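PDB 5NNP: N-terminal acetyltransferase-like protein, which probably serves as the TPR-built auxiliary subunit of a NatA-type N-terminal acetyltransferase, here in an assembly that binds a carboxymethyl coenzyme A analogue. Local coordinates for residues D257-L262 / A278-Y283; A293-L298 / A327-L332; T309-L314 / A343-E348; L316-G321 / G372-Y377. One frame throughout, in Å; residues are numbered along the deposited sequence.

Interaction 1: D257-L262 / A278-Y283; sequences DYYKGL and AVYDEY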
# COMPACT_ATOMS: atom_id res chain seq x y z
N ASP A 257 7.52 19.82 -3.38
CA ASP A 257 8.28 20.17 -2.18
C ASP A 257 9.64 20.81 -2.46
O ASP A 257 10.15 21.57 -1.62
CB ASP A 257 8.46 18.95 -1.28
CG ASP A 257 7.17 18.52 -0.63
OD1 ASP A 257 6.22 19.34 -0.61
OD2 ASP A 257 7.11 17.38 -0.13
N TYR A 258 10.24 20.52 -3.62
CA TYR A 258 11.52 21.14 -3.95
C TYR A 258 11.33 22.64 -4.14
O TYR A 258 12.19 23.43 -3.74
CB TYR A 258 12.15 20.52 -5.21
CG TYR A 258 12.46 19.04 -5.11
CD1 TYR A 258 12.64 18.42 -3.87
CD2 TYR A 258 12.56 18.25 -6.25
CE1 TYR A 258 12.92 17.06 -3.77
CE2 TYR A 258 12.83 16.90 -6.16
CZ TYR A 258 13.02 16.31 -4.92
OH TYR A 258 13.28 14.95 -4.83
N TYR A 259 10.21 23.05 -4.74
CA TYR A 259 9.94 24.48 -4.87
C TYR A 259 9.72 25.11 -3.48
O TYR A 259 10.26 26.18 -3.18
CB TYR A 259 8.73 24.75 -5.78
CG TYR A 259 8.94 24.39 -7.23
CD1 TYR A 259 9.56 25.26 -8.11
CD2 TYR A 259 8.50 23.17 -7.73
CE1 TYR A 259 9.75 24.93 -9.44
CE2 TYR A 259 8.69 22.82 -9.05
CZ TYR A 259 9.31 23.71 -9.91
OH TYR A 259 9.49 23.36 -11.23
N LYS A 260 8.93 24.45 -2.63
CA LYS A 260 8.70 24.94 -1.28
C LYS A 260 10.03 25.15 -0.56
O LYS A 260 10.28 26.24 -0.03
CB LYS A 260 7.82 23.97 -0.48
CG LYS A 260 6.36 23.99 -0.90
CD LYS A 260 5.51 23.06 -0.07
CE LYS A 260 4.05 23.14 -0.48
NZ LYS A 260 3.18 22.36 0.44
N GLY A 261 10.87 24.12 -0.57
CA GLY A 261 12.20 24.19 0.01
C GLY A 261 13.05 25.34 -0.50
O GLY A 261 13.61 26.09 0.30
N LEU A 262 13.14 25.49 -1.82
CA LEU A 262 13.91 26.59 -2.41
C LEU A 262 13.40 27.92 -1.92
O LEU A 262 14.15 28.76 -1.40
CB LEU A 262 13.85 26.56 -3.94
CG LEU A 262 14.60 27.69 -4.64
CD1 LEU A 262 16.09 27.68 -4.25
CD2 LEU A 262 14.45 27.62 -6.16
N ALA A 278 8.87 34.47 -9.99
CA ALA A 278 10.18 34.58 -10.62
C ALA A 278 10.95 33.26 -10.51
O ALA A 278 11.54 32.77 -11.48
CB ALA A 278 10.97 35.71 -9.98
N VAL A 279 10.93 32.68 -9.32
CA VAL A 279 11.52 31.37 -9.14
C VAL A 279 10.89 30.36 -10.11
O VAL A 279 11.60 29.64 -10.81
CB VAL A 279 11.34 30.86 -7.69
CG1 VAL A 279 11.99 29.50 -7.53
CG2 VAL A 279 11.90 31.85 -6.71
N TYR A 280 9.57 30.33 -10.15
CA TYR A 280 8.86 29.38 -11.02
C TYR A 280 9.09 29.65 -12.50
O TYR A 280 9.30 28.72 -13.28
CB TYR A 280 7.37 29.39 -10.72
CG TYR A 280 7.03 28.74 -9.41
CD1 TYR A 280 6.94 29.50 -8.24
CD2 TYR A 280 6.83 27.37 -9.32
CE1 TYR A 280 6.64 28.90 -7.03
CE2 TYR A 280 6.53 26.77 -8.12
CZ TYR A 280 6.44 27.54 -6.97
OH TYR A 280 6.13 26.95 -5.77
N ASP A 281 9.06 30.92 -12.89
CA ASP A 281 9.28 31.26 -14.29
C ASP A 281 10.66 30.81 -14.71
O ASP A 281 10.87 30.35 -15.83
CB ASP A 281 9.10 32.77 -14.52
CG ASP A 281 7.66 33.21 -14.38
OD1 ASP A 281 6.76 32.37 -14.53
OD2 ASP A 281 7.42 34.41 -14.12
N GLU A 282 11.61 30.92 -13.80
CA GLU A 282 12.97 30.54 -14.10
C GLU A 282 13.07 29.08 -14.51
O GLU A 282 13.74 28.77 -15.50
CB GLU A 282 13.87 30.81 -12.90
CG GLU A 282 15.31 30.46 -13.16
CD GLU A 282 16.17 30.74 -11.97
OE1 GLU A 282 16.02 31.84 -11.39
OE2 GLU A 282 16.99 29.86 -11.61
N TYR A 283 12.40 28.19 -13.79
CA TYR A 283 12.47 26.77 -14.14
C TYR A 283 11.57 26.43 -15.32
O TYR A 283 11.84 25.49 -16.05
CB TYR A 283 12.15 25.89 -12.92
CG TYR A 283 13.35 25.89 -11.99
CD1 TYR A 283 14.38 24.98 -12.16
CD2 TYR A 283 13.48 26.85 -11.00
CE1 TYR A 283 15.49 25.00 -11.34
CE2 TYR A 283 14.57 26.88 -10.19
CZ TYR A 283 15.58 25.96 -10.36
OH TYR A 283 16.69 26.01 -9.53
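Tyr-259 and Tyr-280 bring their rings together where two helices of the all-helical, TPR-like superhelix meet; the local axes of 257-262 and 278-283 lie at 131° to each other and approach to 11.3 Å. The ring planes are 17° apart and the centroids 4.8 Å apart, slid so far that the rings barely overlap. Tyr-280 CE2 lies over one face of the Tyr-259 ring, 3.4 Å from CD1, while the Tyr-280 hydroxyl runs on past the ring toward Tyr-259 CB. At the edge of Tyr-259, near the ring plane, CB of Tyr-283 stands 4.0 Å from the Tyr-259 OH. One turn further on, chi1 of Leu-262 (179°, CG anti to the backbone N) sends CG toward segment 278-283, where CD2 meets CG1 of Val-279 at 3.4 Å and also faces Tyr-283 CE2 tip to tip.

A second shell surrounds these groups. Helix 238-251 puts Leu-249 against Tyr-259 and Arg-246 against both Leu-262 and Tyr-283, Leu-296 packs on both Tyr-259 and Tyr-280, and the Tyr-259 OH is hydrogen-bonded to Pro-253 O. An alanine in place of Tyr-259 would probably leave Tyr-280 CE2 without the ring beneath it and Pro-253 O without its hydroxyl partner. Beyond this ring pair, CG of Pro-297 packs against CB of Tyr-280.

Interaction 2: A293-L298 / A327-L332; sequences AKRLPL and ANLKHL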
# COMPACT_ATOMS: atom_id res chain seq x y z
N ALA A 293 6.09 23.83 -13.37
CA ALA A 293 6.68 25.16 -13.41
C ALA A 293 5.71 26.20 -14.00
O ALA A 293 5.95 27.40 -13.88
CB ALA A 293 7.98 25.13 -14.21
N LYS A 294 4.63 25.74 -14.62
CA LYS A 294 3.61 26.66 -15.14
C LYS A 294 2.37 26.69 -14.25
O LYS A 294 1.73 27.74 -14.11
CB LYS A 294 3.18 26.28 -16.56
CG LYS A 294 4.29 26.32 -17.59
CD LYS A 294 3.79 25.75 -18.92
CE LYS A 294 4.74 26.09 -20.05
NZ LYS A 294 6.00 25.28 -19.98
N ARG A 295 2.03 25.54 -13.68
CA ARG A 295 0.74 25.33 -13.01
C ARG A 295 0.72 25.78 -11.56
O ARG A 295 -0.28 26.33 -11.08
CB ARG A 295 0.35 23.85 -13.07
CG ARG A 295 -0.98 23.56 -12.41
CD ARG A 295 -1.18 22.06 -12.25
NE ARG A 295 -0.52 21.50 -11.06
CZ ARG A 295 0.68 20.93 -11.05
NH1 ARG A 295 1.18 20.46 -9.91
NH2 ARG A 295 1.40 20.83 -12.16
N LEU A 296 1.82 25.51 -10.86
CA LEU A 296 1.93 25.76 -9.42
C LEU A 296 1.66 27.22 -9.02
O LEU A 296 0.94 27.45 -8.05
CB LEU A 296 3.31 25.31 -8.93
CG LEU A 296 3.37 23.78 -8.77
CD1 LEU A 296 4.78 23.25 -8.49
CD2 LEU A 296 2.42 23.35 -7.67
N PRO A 297 2.22 28.20 -9.76
CA PRO A 297 1.97 29.63 -9.50
C PRO A 297 0.50 30.02 -9.44
O PRO A 297 0.18 31.11 -8.96
CB PRO A 297 2.64 30.31 -10.70
CG PRO A 297 3.76 29.39 -11.07
CD PRO A 297 3.23 28.00 -10.82
N LEU A 298 -0.39 29.15 -9.91
CA LEU A 298 -1.81 29.44 -9.84
C LEU A 298 -2.33 29.20 -8.43
O LEU A 298 -3.49 29.49 -8.13
CB LEU A 298 -2.61 28.60 -10.84
CG LEU A 298 -2.26 28.71 -12.33
CD1 LEU A 298 -3.01 27.65 -13.15
CD2 LEU A 298 -2.50 30.11 -12.87
N ALA A 327 -9.09 18.23 -14.52
CA ALA A 327 -8.61 17.40 -13.41
C ALA A 327 -7.31 17.94 -12.82
O ALA A 327 -7.03 17.77 -11.65
CB ALA A 327 -8.44 15.97 -13.85
N ASN A 328 -6.52 18.59 -13.66
CA ASN A 328 -5.25 19.16 -13.28
C ASN A 328 -5.41 20.50 -12.57
O ASN A 328 -4.48 21.01 -11.95
CB ASN A 328 -4.36 19.32 -14.52
CG ASN A 328 -2.88 19.35 -14.18
OD1 ASN A 328 -2.39 18.58 -13.35
ND2 ASN A 328 -2.15 20.26 -14.84
N LEU A 329 -6.62 21.07 -12.62
CA LEU A 329 -6.83 22.40 -12.05
C LEU A 329 -7.90 22.49 -10.95
O LEU A 329 -7.96 23.50 -10.23
CB LEU A 329 -7.16 23.39 -13.17
CG LEU A 329 -6.08 23.67 -14.23
CD1 LEU A 329 -6.64 24.48 -15.37
CD2 LEU A 329 -4.87 24.39 -13.63
N LYS A 330 -8.72 21.45 -10.79
CA LYS A 330 -9.87 21.52 -9.88
C LYS A 330 -9.52 21.77 -8.42
O LYS A 330 -10.36 22.20 -7.63
CB LYS A 330 -10.71 20.25 -9.98
CG LYS A 330 -9.99 18.98 -9.56
CD LYS A 330 -10.91 17.80 -9.70
CE LYS A 330 -10.53 16.68 -8.76
NZ LYS A 330 -11.49 15.55 -8.87
N HIS A 331 -8.27 21.48 -8.05
CA HIS A 331 -7.77 21.76 -6.70
C HIS A 331 -7.84 23.25 -6.35
O HIS A 331 -7.83 23.62 -5.18
CB HIS A 331 -6.33 21.28 -6.56
CG HIS A 331 -5.35 22.03 -7.42
ND1 HIS A 331 -5.19 21.78 -8.76
CD2 HIS A 331 -4.49 23.03 -7.12
CE1 HIS A 331 -4.26 22.58 -9.26
NE2 HIS A 331 -3.83 23.36 -8.28
N LEU A 332 -7.89 24.11 -7.38
CA LEU A 332 -7.96 25.56 -7.17
C LEU A 332 -9.37 26.05 -6.84
O LEU A 332 -9.55 27.17 -6.39
CB LEU A 332 -7.47 26.31 -8.42
CG LEU A 332 -6.01 26.17 -8.82
CD1 LEU A 332 -5.82 26.76 -10.20
CD2 LEU A 332 -5.11 26.86 -7.82
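Arg-295 extends from segment 293-298 across to Asn-328, Leu-329 and His-331. From CB the chain sets out with CG anti to the backbone N (chi1 -180°), which aims it at segment 327-332. CG passes Leu-329 CD2 at 4.2 Å. CD then lies against the Asn-328 amide, 3.3 Å from ND2 and 3.5 Å from the backbone O, with the two side chains crossing at about a right angle. A bend at chi3 (83°) turns NE aside; the guanidinium and amide planes are 49° apart. CE1 of His-331 sits at the guanidinium edge, near its plane, 4.3 Å from NE. At the tip NH2 makes a salt bridge with Asp-291 OD2, the same oxygen that accepts a hydrogen bond from Asn-328 ND2, so one carboxylate steadies both residues. An alanine here would probably leave Asp-291 without its cation and open a gap beside the Asn-328 amide.

Apolar packing closes the other end: Leu-298 CD1 touches Leu-329 CD2 at 3.8 Å, and Leu-298 CB meets Leu-332 CD1 at the same distance. Asn-328 OD1 is hydrogen-bonded to a glycerol, probably from the crystallisation liquor, and a modified side chain of another chain packs on Arg-295 and Asn-328. The arrangement thus joins two short helical turns of the TPR-like superhelix at a surface that receives a partner subunit.

Interaction 3: T309-L314 / A343-E348; sequences TAKAYL and ASLAEE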
# COMPACT_ATOMS: atom_id res chain seq x y z
N THR A 309 -2.17 34.72 -16.02
CA THR A 309 -1.42 33.47 -16.04
C THR A 309 -2.32 32.28 -16.39
O THR A 309 -1.92 31.37 -17.12
CB THR A 309 -0.74 33.18 -14.68
OG1 THR A 309 0.15 34.25 -14.34
CG2 THR A 309 0.02 31.88 -14.76
N ALA A 310 -3.54 32.29 -15.84
CA ALA A 310 -4.49 31.21 -16.07
C ALA A 310 -4.94 31.14 -17.53
O ALA A 310 -5.14 30.05 -18.08
CB ALA A 310 -5.69 31.36 -15.16
N LYS A 311 -5.12 32.30 -18.17
CA LYS A 311 -5.49 32.30 -19.58
C LYS A 311 -4.39 31.65 -20.42
O LYS A 311 -4.65 30.77 -21.24
CB LYS A 311 -5.79 33.71 -20.08
CG LYS A 311 -6.32 33.73 -21.51
CD LYS A 311 -7.18 34.96 -21.79
CE LYS A 311 -7.84 34.84 -23.15
NZ LYS A 311 -8.63 36.03 -23.53
N ALA A 312 -3.14 32.06 -20.18
CA ALA A 312 -2.01 31.54 -20.95
C ALA A 312 -1.82 30.03 -20.75
O ALA A 312 -1.42 29.33 -21.68
CB ALA A 312 -0.76 32.27 -20.59
N TYR A 313 -2.12 29.53 -19.55
CA TYR A 313 -2.02 28.10 -19.31
C TYR A 313 -3.16 27.36 -20.02
O TYR A 313 -2.92 26.36 -20.70
CB TYR A 313 -2.04 27.79 -17.80
CG TYR A 313 -1.92 26.33 -17.46
CD1 TYR A 313 -0.69 25.72 -17.39
CD2 TYR A 313 -3.06 25.56 -17.20
CE1 TYR A 313 -0.57 24.36 -17.07
CE2 TYR A 313 -2.95 24.20 -16.88
CZ TYR A 313 -1.70 23.61 -16.81
OH TYR A 313 -1.56 22.27 -16.50
N LEU A 314 -4.38 27.87 -19.88
CA LEU A 314 -5.54 27.25 -20.53
C LEU A 314 -5.39 27.20 -22.05
O LEU A 314 -5.75 26.20 -22.68
CB LEU A 314 -6.83 27.99 -20.15
CG LEU A 314 -7.41 27.61 -18.80
CD1 LEU A 314 -8.73 28.33 -18.57
CD2 LEU A 314 -7.60 26.08 -18.68
N ALA A 343 -13.82 29.47 -15.35
CA ALA A 343 -14.96 29.25 -16.23
C ALA A 343 -15.09 30.38 -17.27
O ALA A 343 -15.32 30.14 -18.46
CB ALA A 343 -16.23 29.12 -15.41
N SER A 344 -14.91 31.61 -16.80
CA SER A 344 -14.96 32.77 -17.68
C SER A 344 -13.88 32.69 -18.75
O SER A 344 -14.13 33.01 -19.91
CB SER A 344 -14.81 34.06 -16.86
OG SER A 344 -14.73 35.20 -17.70
N LEU A 345 -12.68 32.25 -18.38
CA LEU A 345 -11.60 32.14 -19.35
C LEU A 345 -11.88 31.06 -20.40
O LEU A 345 -11.54 31.23 -21.58
CB LEU A 345 -10.28 31.85 -18.65
CG LEU A 345 -9.70 33.06 -17.94
CD1 LEU A 345 -8.43 32.66 -17.24
CD2 LEU A 345 -9.46 34.19 -18.93
N ALA A 346 -12.48 29.95 -19.97
CA ALA A 346 -12.84 28.88 -20.89
C ALA A 346 -13.87 29.38 -21.90
O ALA A 346 -13.75 29.16 -23.10
CB ALA A 346 -13.39 27.69 -20.13
N GLU A 347 -14.90 30.05 -21.39
CA GLU A 347 -15.92 30.62 -22.24
C GLU A 347 -15.29 31.62 -23.21
O GLU A 347 -15.68 31.72 -24.37
CB GLU A 347 -16.99 31.30 -21.38
CG GLU A 347 -18.32 31.47 -22.10
CD GLU A 347 -19.11 30.18 -22.15
OE1 GLU A 347 -19.17 29.49 -21.12
OE2 GLU A 347 -19.67 29.87 -23.23
N GLU A 348 -14.30 32.34 -22.70
CA GLU A 348 -13.58 33.36 -23.47
C GLU A 348 -12.80 32.72 -24.61
O GLU A 348 -12.76 33.25 -25.72
CB GLU A 348 -12.65 34.12 -22.54
CG GLU A 348 -12.43 35.56 -22.89
CD GLU A 348 -11.51 36.24 -21.87
OE1 GLU A 348 -10.28 36.06 -21.97
OE2 GLU A 348 -12.02 36.93 -20.96
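Segments 309-314 and 343-348, on helices 303-320 and 336-352, run at 49° to each other, their local axes 10.0 Å apart at closest approach, with the CA atoms of Lys-311 and Leu-345 only 6.1 Å apart. Leu-345 is the central apolar side chain, touching Ala-310, Lys-311 and Leu-314. Its CG is anti to the carbonyl carbon (chi1 -74°), and from there the two methyls divide the opposite helix between them. CD1 reaches the backbone side, 3.7 Å from Ala-310 CB and 3.5 Å from Lys-311 N; CD2 touches the aliphatic part of Lys-311, 3.7 Å from its CD. Behind the branch point, Leu-345 CB receives CD1 of Leu-314 at 3.8 Å, and that methyl also lies near the backbone N of Ala-346.

Lys-311 runs extended beyond CG past Leu-345 and crosses Glu-348 at about a right angle. NZ and Glu-348 OE1 pair as a salt bridge, but they are modelled too close together, so the exact place of either atom is doubtful. NZ also forms a salt bridge with Glu-352 OE1. Leu-298 packs on Ala-310, Leu-329 on Leu-314, and Tyr-377 and Leu-378 of helix 369-381 on Ala-346, so neighbouring helices continue the apolar packing. Chemically, the contact sets apolar packing of Leu-345, Ala-310 and Leu-314 beside a charged group: Lys-311, paired with Glu-352, would probably offset a carboxylate charge there, while a share for Glu-348 is doubtful.

Interaction 4: L316-G321 / G372-Y377; sequences LMFDKG and GAALYY. With CMC (carboxymethyl coenzyme *a), chain B.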
# COMPACT_ATOMS: atom_id res chain seq x y z
N LEU A 316 -2.64 26.97 -23.86
CA LEU A 316 -1.73 25.85 -24.13
C LEU A 316 -2.46 24.51 -24.10
O LEU A 316 -2.32 23.70 -25.01
CB LEU A 316 -0.59 25.81 -23.11
CG LEU A 316 0.61 26.69 -23.38
CD1 LEU A 316 1.49 26.73 -22.14
CD2 LEU A 316 1.40 26.17 -24.56
N MET A 317 -3.24 24.28 -23.05
CA MET A 317 -3.83 22.96 -22.88
C MET A 317 -4.96 22.75 -23.89
O MET A 317 -5.05 21.69 -24.52
CB MET A 317 -4.34 22.76 -21.44
CG MET A 317 -3.25 22.93 -20.38
SD MET A 317 -1.93 21.68 -20.39
CE MET A 317 -2.58 20.50 -19.19
N PHE A 318 -5.82 23.75 -24.05
CA PHE A 318 -6.92 23.62 -24.99
C PHE A 318 -6.42 23.46 -26.41
O PHE A 318 -6.93 22.63 -27.16
CB PHE A 318 -7.86 24.81 -24.89
CG PHE A 318 -8.65 24.82 -23.62
CD1 PHE A 318 -8.78 23.66 -22.88
CD2 PHE A 318 -9.25 25.99 -23.16
CE1 PHE A 318 -9.51 23.65 -21.70
CE2 PHE A 318 -9.98 25.99 -21.99
CZ PHE A 318 -10.11 24.83 -21.25
N ASP A 319 -5.40 24.22 -26.78
CA ASP A 319 -4.85 24.12 -28.12
C ASP A 319 -4.29 22.73 -28.40
O ASP A 319 -4.36 22.22 -29.52
CB ASP A 319 -3.77 25.17 -28.34
CG ASP A 319 -4.35 26.54 -28.61
OD1 ASP A 319 -5.59 26.64 -28.76
OD2 ASP A 319 -3.57 27.50 -28.68
N LYS A 320 -3.76 22.12 -27.35
CA LYS A 320 -3.18 20.79 -27.41
C LYS A 320 -4.31 19.76 -27.36
O LYS A 320 -4.12 18.58 -27.63
CB LYS A 320 -2.18 20.62 -26.26
CG LYS A 320 -1.17 19.49 -26.45
CD LYS A 320 -0.31 19.29 -25.19
CE LYS A 320 0.12 17.83 -25.00
NZ LYS A 320 1.09 17.32 -26.04
N GLY A 321 -5.51 20.22 -27.02
CA GLY A 321 -6.68 19.36 -27.00
C GLY A 321 -6.78 18.47 -25.76
O GLY A 321 -7.60 17.54 -25.73
N GLY A 372 -13.48 21.38 -28.68
CA GLY A 372 -13.92 20.24 -27.89
C GLY A 372 -13.38 20.33 -26.47
O GLY A 372 -14.12 20.13 -25.51
N ALA A 373 -12.11 20.67 -26.35
CA ALA A 373 -11.44 20.68 -25.05
C ALA A 373 -12.02 21.74 -24.11
O ALA A 373 -12.16 21.50 -22.91
CB ALA A 373 -9.91 20.86 -25.23
N ALA A 374 -12.36 22.91 -24.64
CA ALA A 374 -12.99 23.95 -23.83
C ALA A 374 -14.43 23.58 -23.47
O ALA A 374 -14.86 23.81 -22.35
CB ALA A 374 -12.97 25.29 -24.55
N LEU A 375 -15.17 23.03 -24.42
CA LEU A 375 -16.55 22.65 -24.13
C LEU A 375 -16.55 21.54 -23.08
O LEU A 375 -17.37 21.53 -22.16
CB LEU A 375 -17.29 22.20 -25.40
CG LEU A 375 -17.62 23.27 -26.46
CD1 LEU A 375 -18.17 22.61 -27.72
CD2 LEU A 375 -18.63 24.31 -25.94
N TYR A 376 -15.60 20.63 -23.21
CA TYR A 376 -15.45 19.54 -22.25
C TYR A 376 -15.04 20.03 -20.87
O TYR A 376 -15.45 19.46 -19.85
CB TYR A 376 -14.42 18.53 -22.75
CG TYR A 376 -14.29 17.32 -21.85
CD1 TYR A 376 -15.37 16.48 -21.63
CD2 TYR A 376 -13.08 17.00 -21.25
CE1 TYR A 376 -15.26 15.37 -20.82
CE2 TYR A 376 -12.96 15.89 -20.44
CZ TYR A 376 -14.05 15.08 -20.23
OH TYR A 376 -13.93 13.98 -19.42
N TYR A 377 -14.22 21.08 -20.83
CA TYR A 377 -13.82 21.67 -19.55
C TYR A 377 -15.04 22.26 -18.87
O TYR A 377 -15.24 22.10 -17.66
CB TYR A 377 -12.75 22.76 -19.72
CG TYR A 377 -12.29 23.35 -18.40
CD1 TYR A 377 -13.04 24.34 -17.75
CD2 TYR A 377 -11.11 22.93 -17.80
CE1 TYR A 377 -12.61 24.88 -16.54
CE2 TYR A 377 -10.69 23.46 -16.61
CZ TYR A 377 -11.44 24.43 -15.98
OH TYR A 377 -10.99 24.95 -14.78
N1A CMC B . -2.57 9.26 -28.74
C2A CMC B . -1.38 9.40 -29.38
N3A CMC B . -0.24 9.72 -28.69
C4A CMC B . -0.29 9.89 -27.34
C5A CMC B . -1.52 9.74 -26.67
C6A CMC B . -2.67 9.42 -27.40
N6A CMC B . -3.88 9.26 -26.74
N7A CMC B . -1.24 9.99 -25.24
C8A CMC B . 0.09 10.26 -25.15
N9A CMC B . 0.58 10.20 -26.39
C1B CMC B . 1.97 10.42 -26.65
C2B CMC B . 2.25 11.81 -27.04
O2B CMC B . 3.06 11.79 -28.23
C3B CMC B . 3.06 12.37 -25.97
O3B CMC B . 4.14 13.12 -26.55
P3B CMC B . 3.91 14.65 -26.86
O7A CMC B . 5.06 15.20 -27.58
O8A CMC B . 3.57 15.46 -25.55
O9A CMC B . 2.84 14.80 -27.85
C4B CMC B . 3.67 11.20 -25.30
O4B CMC B . 2.71 10.17 -25.43
C5B CMC B . 3.81 11.55 -23.85
O5B CMC B . 2.49 11.92 -23.44
P1A CMC B . 2.18 11.58 -21.90
O1A CMC B . 1.21 12.58 -21.32
O2A CMC B . 3.48 11.65 -21.10
O3A CMC B . 1.56 10.09 -21.76
P2A CMC B . 0.46 9.64 -20.72
O4A CMC B . -0.89 10.08 -21.21
O5A CMC B . 0.74 10.26 -19.39
O6A CMC B . 0.52 8.07 -20.57
CBP CMC B . 0.19 5.82 -21.37
CCP CMC B . 0.71 7.26 -21.71
CDP CMC B . 1.03 5.34 -20.14
CEP CMC B . 0.40 4.85 -22.57
CAP CMC B . -1.33 5.93 -21.04
OAP CMC B . -2.05 6.27 -22.17
C9P CMC B . -1.96 4.68 -20.42
O9P CMC B . -1.93 4.50 -19.20
N8P CMC B . -2.64 3.72 -21.27
C7P CMC B . -3.28 2.54 -20.70
C6P CMC B . -2.30 1.58 -19.98
C5P CMC B . -1.19 1.26 -20.95
O5P CMC B . -1.45 0.93 -22.08
N4P CMC B . 0.17 1.39 -20.51
C3P CMC B . 1.24 1.13 -21.45
C2P CMC B . 1.83 -0.27 -21.24
S1P CMC B . 3.16 -0.51 -22.45
C1 CMC B . 4.66 -0.99 -21.58
C2 CMC B . 4.24 -1.83 -20.39
O21 CMC B . 4.10 -1.33 -19.28
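The C-terminal end of helix 303-320, closed by a Schellman motif, packs through Phe-318 and Gly-321 on helix 369-381 while Lys-320 reaches the coenzyme analogue. Gly-321 has positive phi (79°), which by itself favours glycine, and its N bonds back to Phe-318 O at 2.8 Å; its carbonyl carbon then lies 4.0 Å from Ala-373 CB.

Phe-318 carries most of the packing. CA of Ala-374 stands 4.0 Å from the ring centroid and only 10° off the normal, a CH-pi contact over the centre of one face, while Ala-374 CB touches the CE2 side of the ring. Across the ring from CE2, CD1 meets Ala-373 CB at 3.8 Å. The far end of the ring, CZ, is 3.7 Å from Tyr-377 CB, and the Phe-318 edge turns toward the Tyr-377 face as an offset edge-to-face pair, centroids 5.9 Å apart and planes at 71°.

Lys-320 leaves the helix with its CB directed away from segment 372-377. Bends at chi3 and chi4 accompany its reach to CMC, a ligand that also bonds to another chain: NZ donates a hydrogen bond of 3.1 Å to O8A of the 3'-phosphate. A basic side chain of another chain bonds to Lys-320 O.

Helix 336-352 contributes Tyr-349, edge-to-face to Phe-318, and Leu-350 on Ala-374. Helix 325-329 places Thr-325 against both Phe-318 and Tyr-377, whose hydroxyl bonds to Tyr-333 OH.

Interaction 1 closes along the chain before the others open; the segments of interactions 2, 3 and 4 alternate. Interactions 1 and 2 have centres 14 Å apart and touch where Tyr-259 OH lies 3.8 Å from Ala-293 CB. Interactions 2 and 3, centres 12 Å apart, interlock: Leu-298 CD2 touches Thr-309 CG2 at 3.6 Å, and Leu-329 CD2 lies 3.8 Å from Tyr-313 CE2. Interactions 3 and 4, centres 10 Å apart, share helix 303-320, with Ala-346 CA 4.2 Å from Phe-318 CE2. Lys-320, in segment 316-321 of interaction 4, bonds to the coenzyme analogue, and the Asn-328 side chain of interaction 2 lies about 11 Å from that ligand.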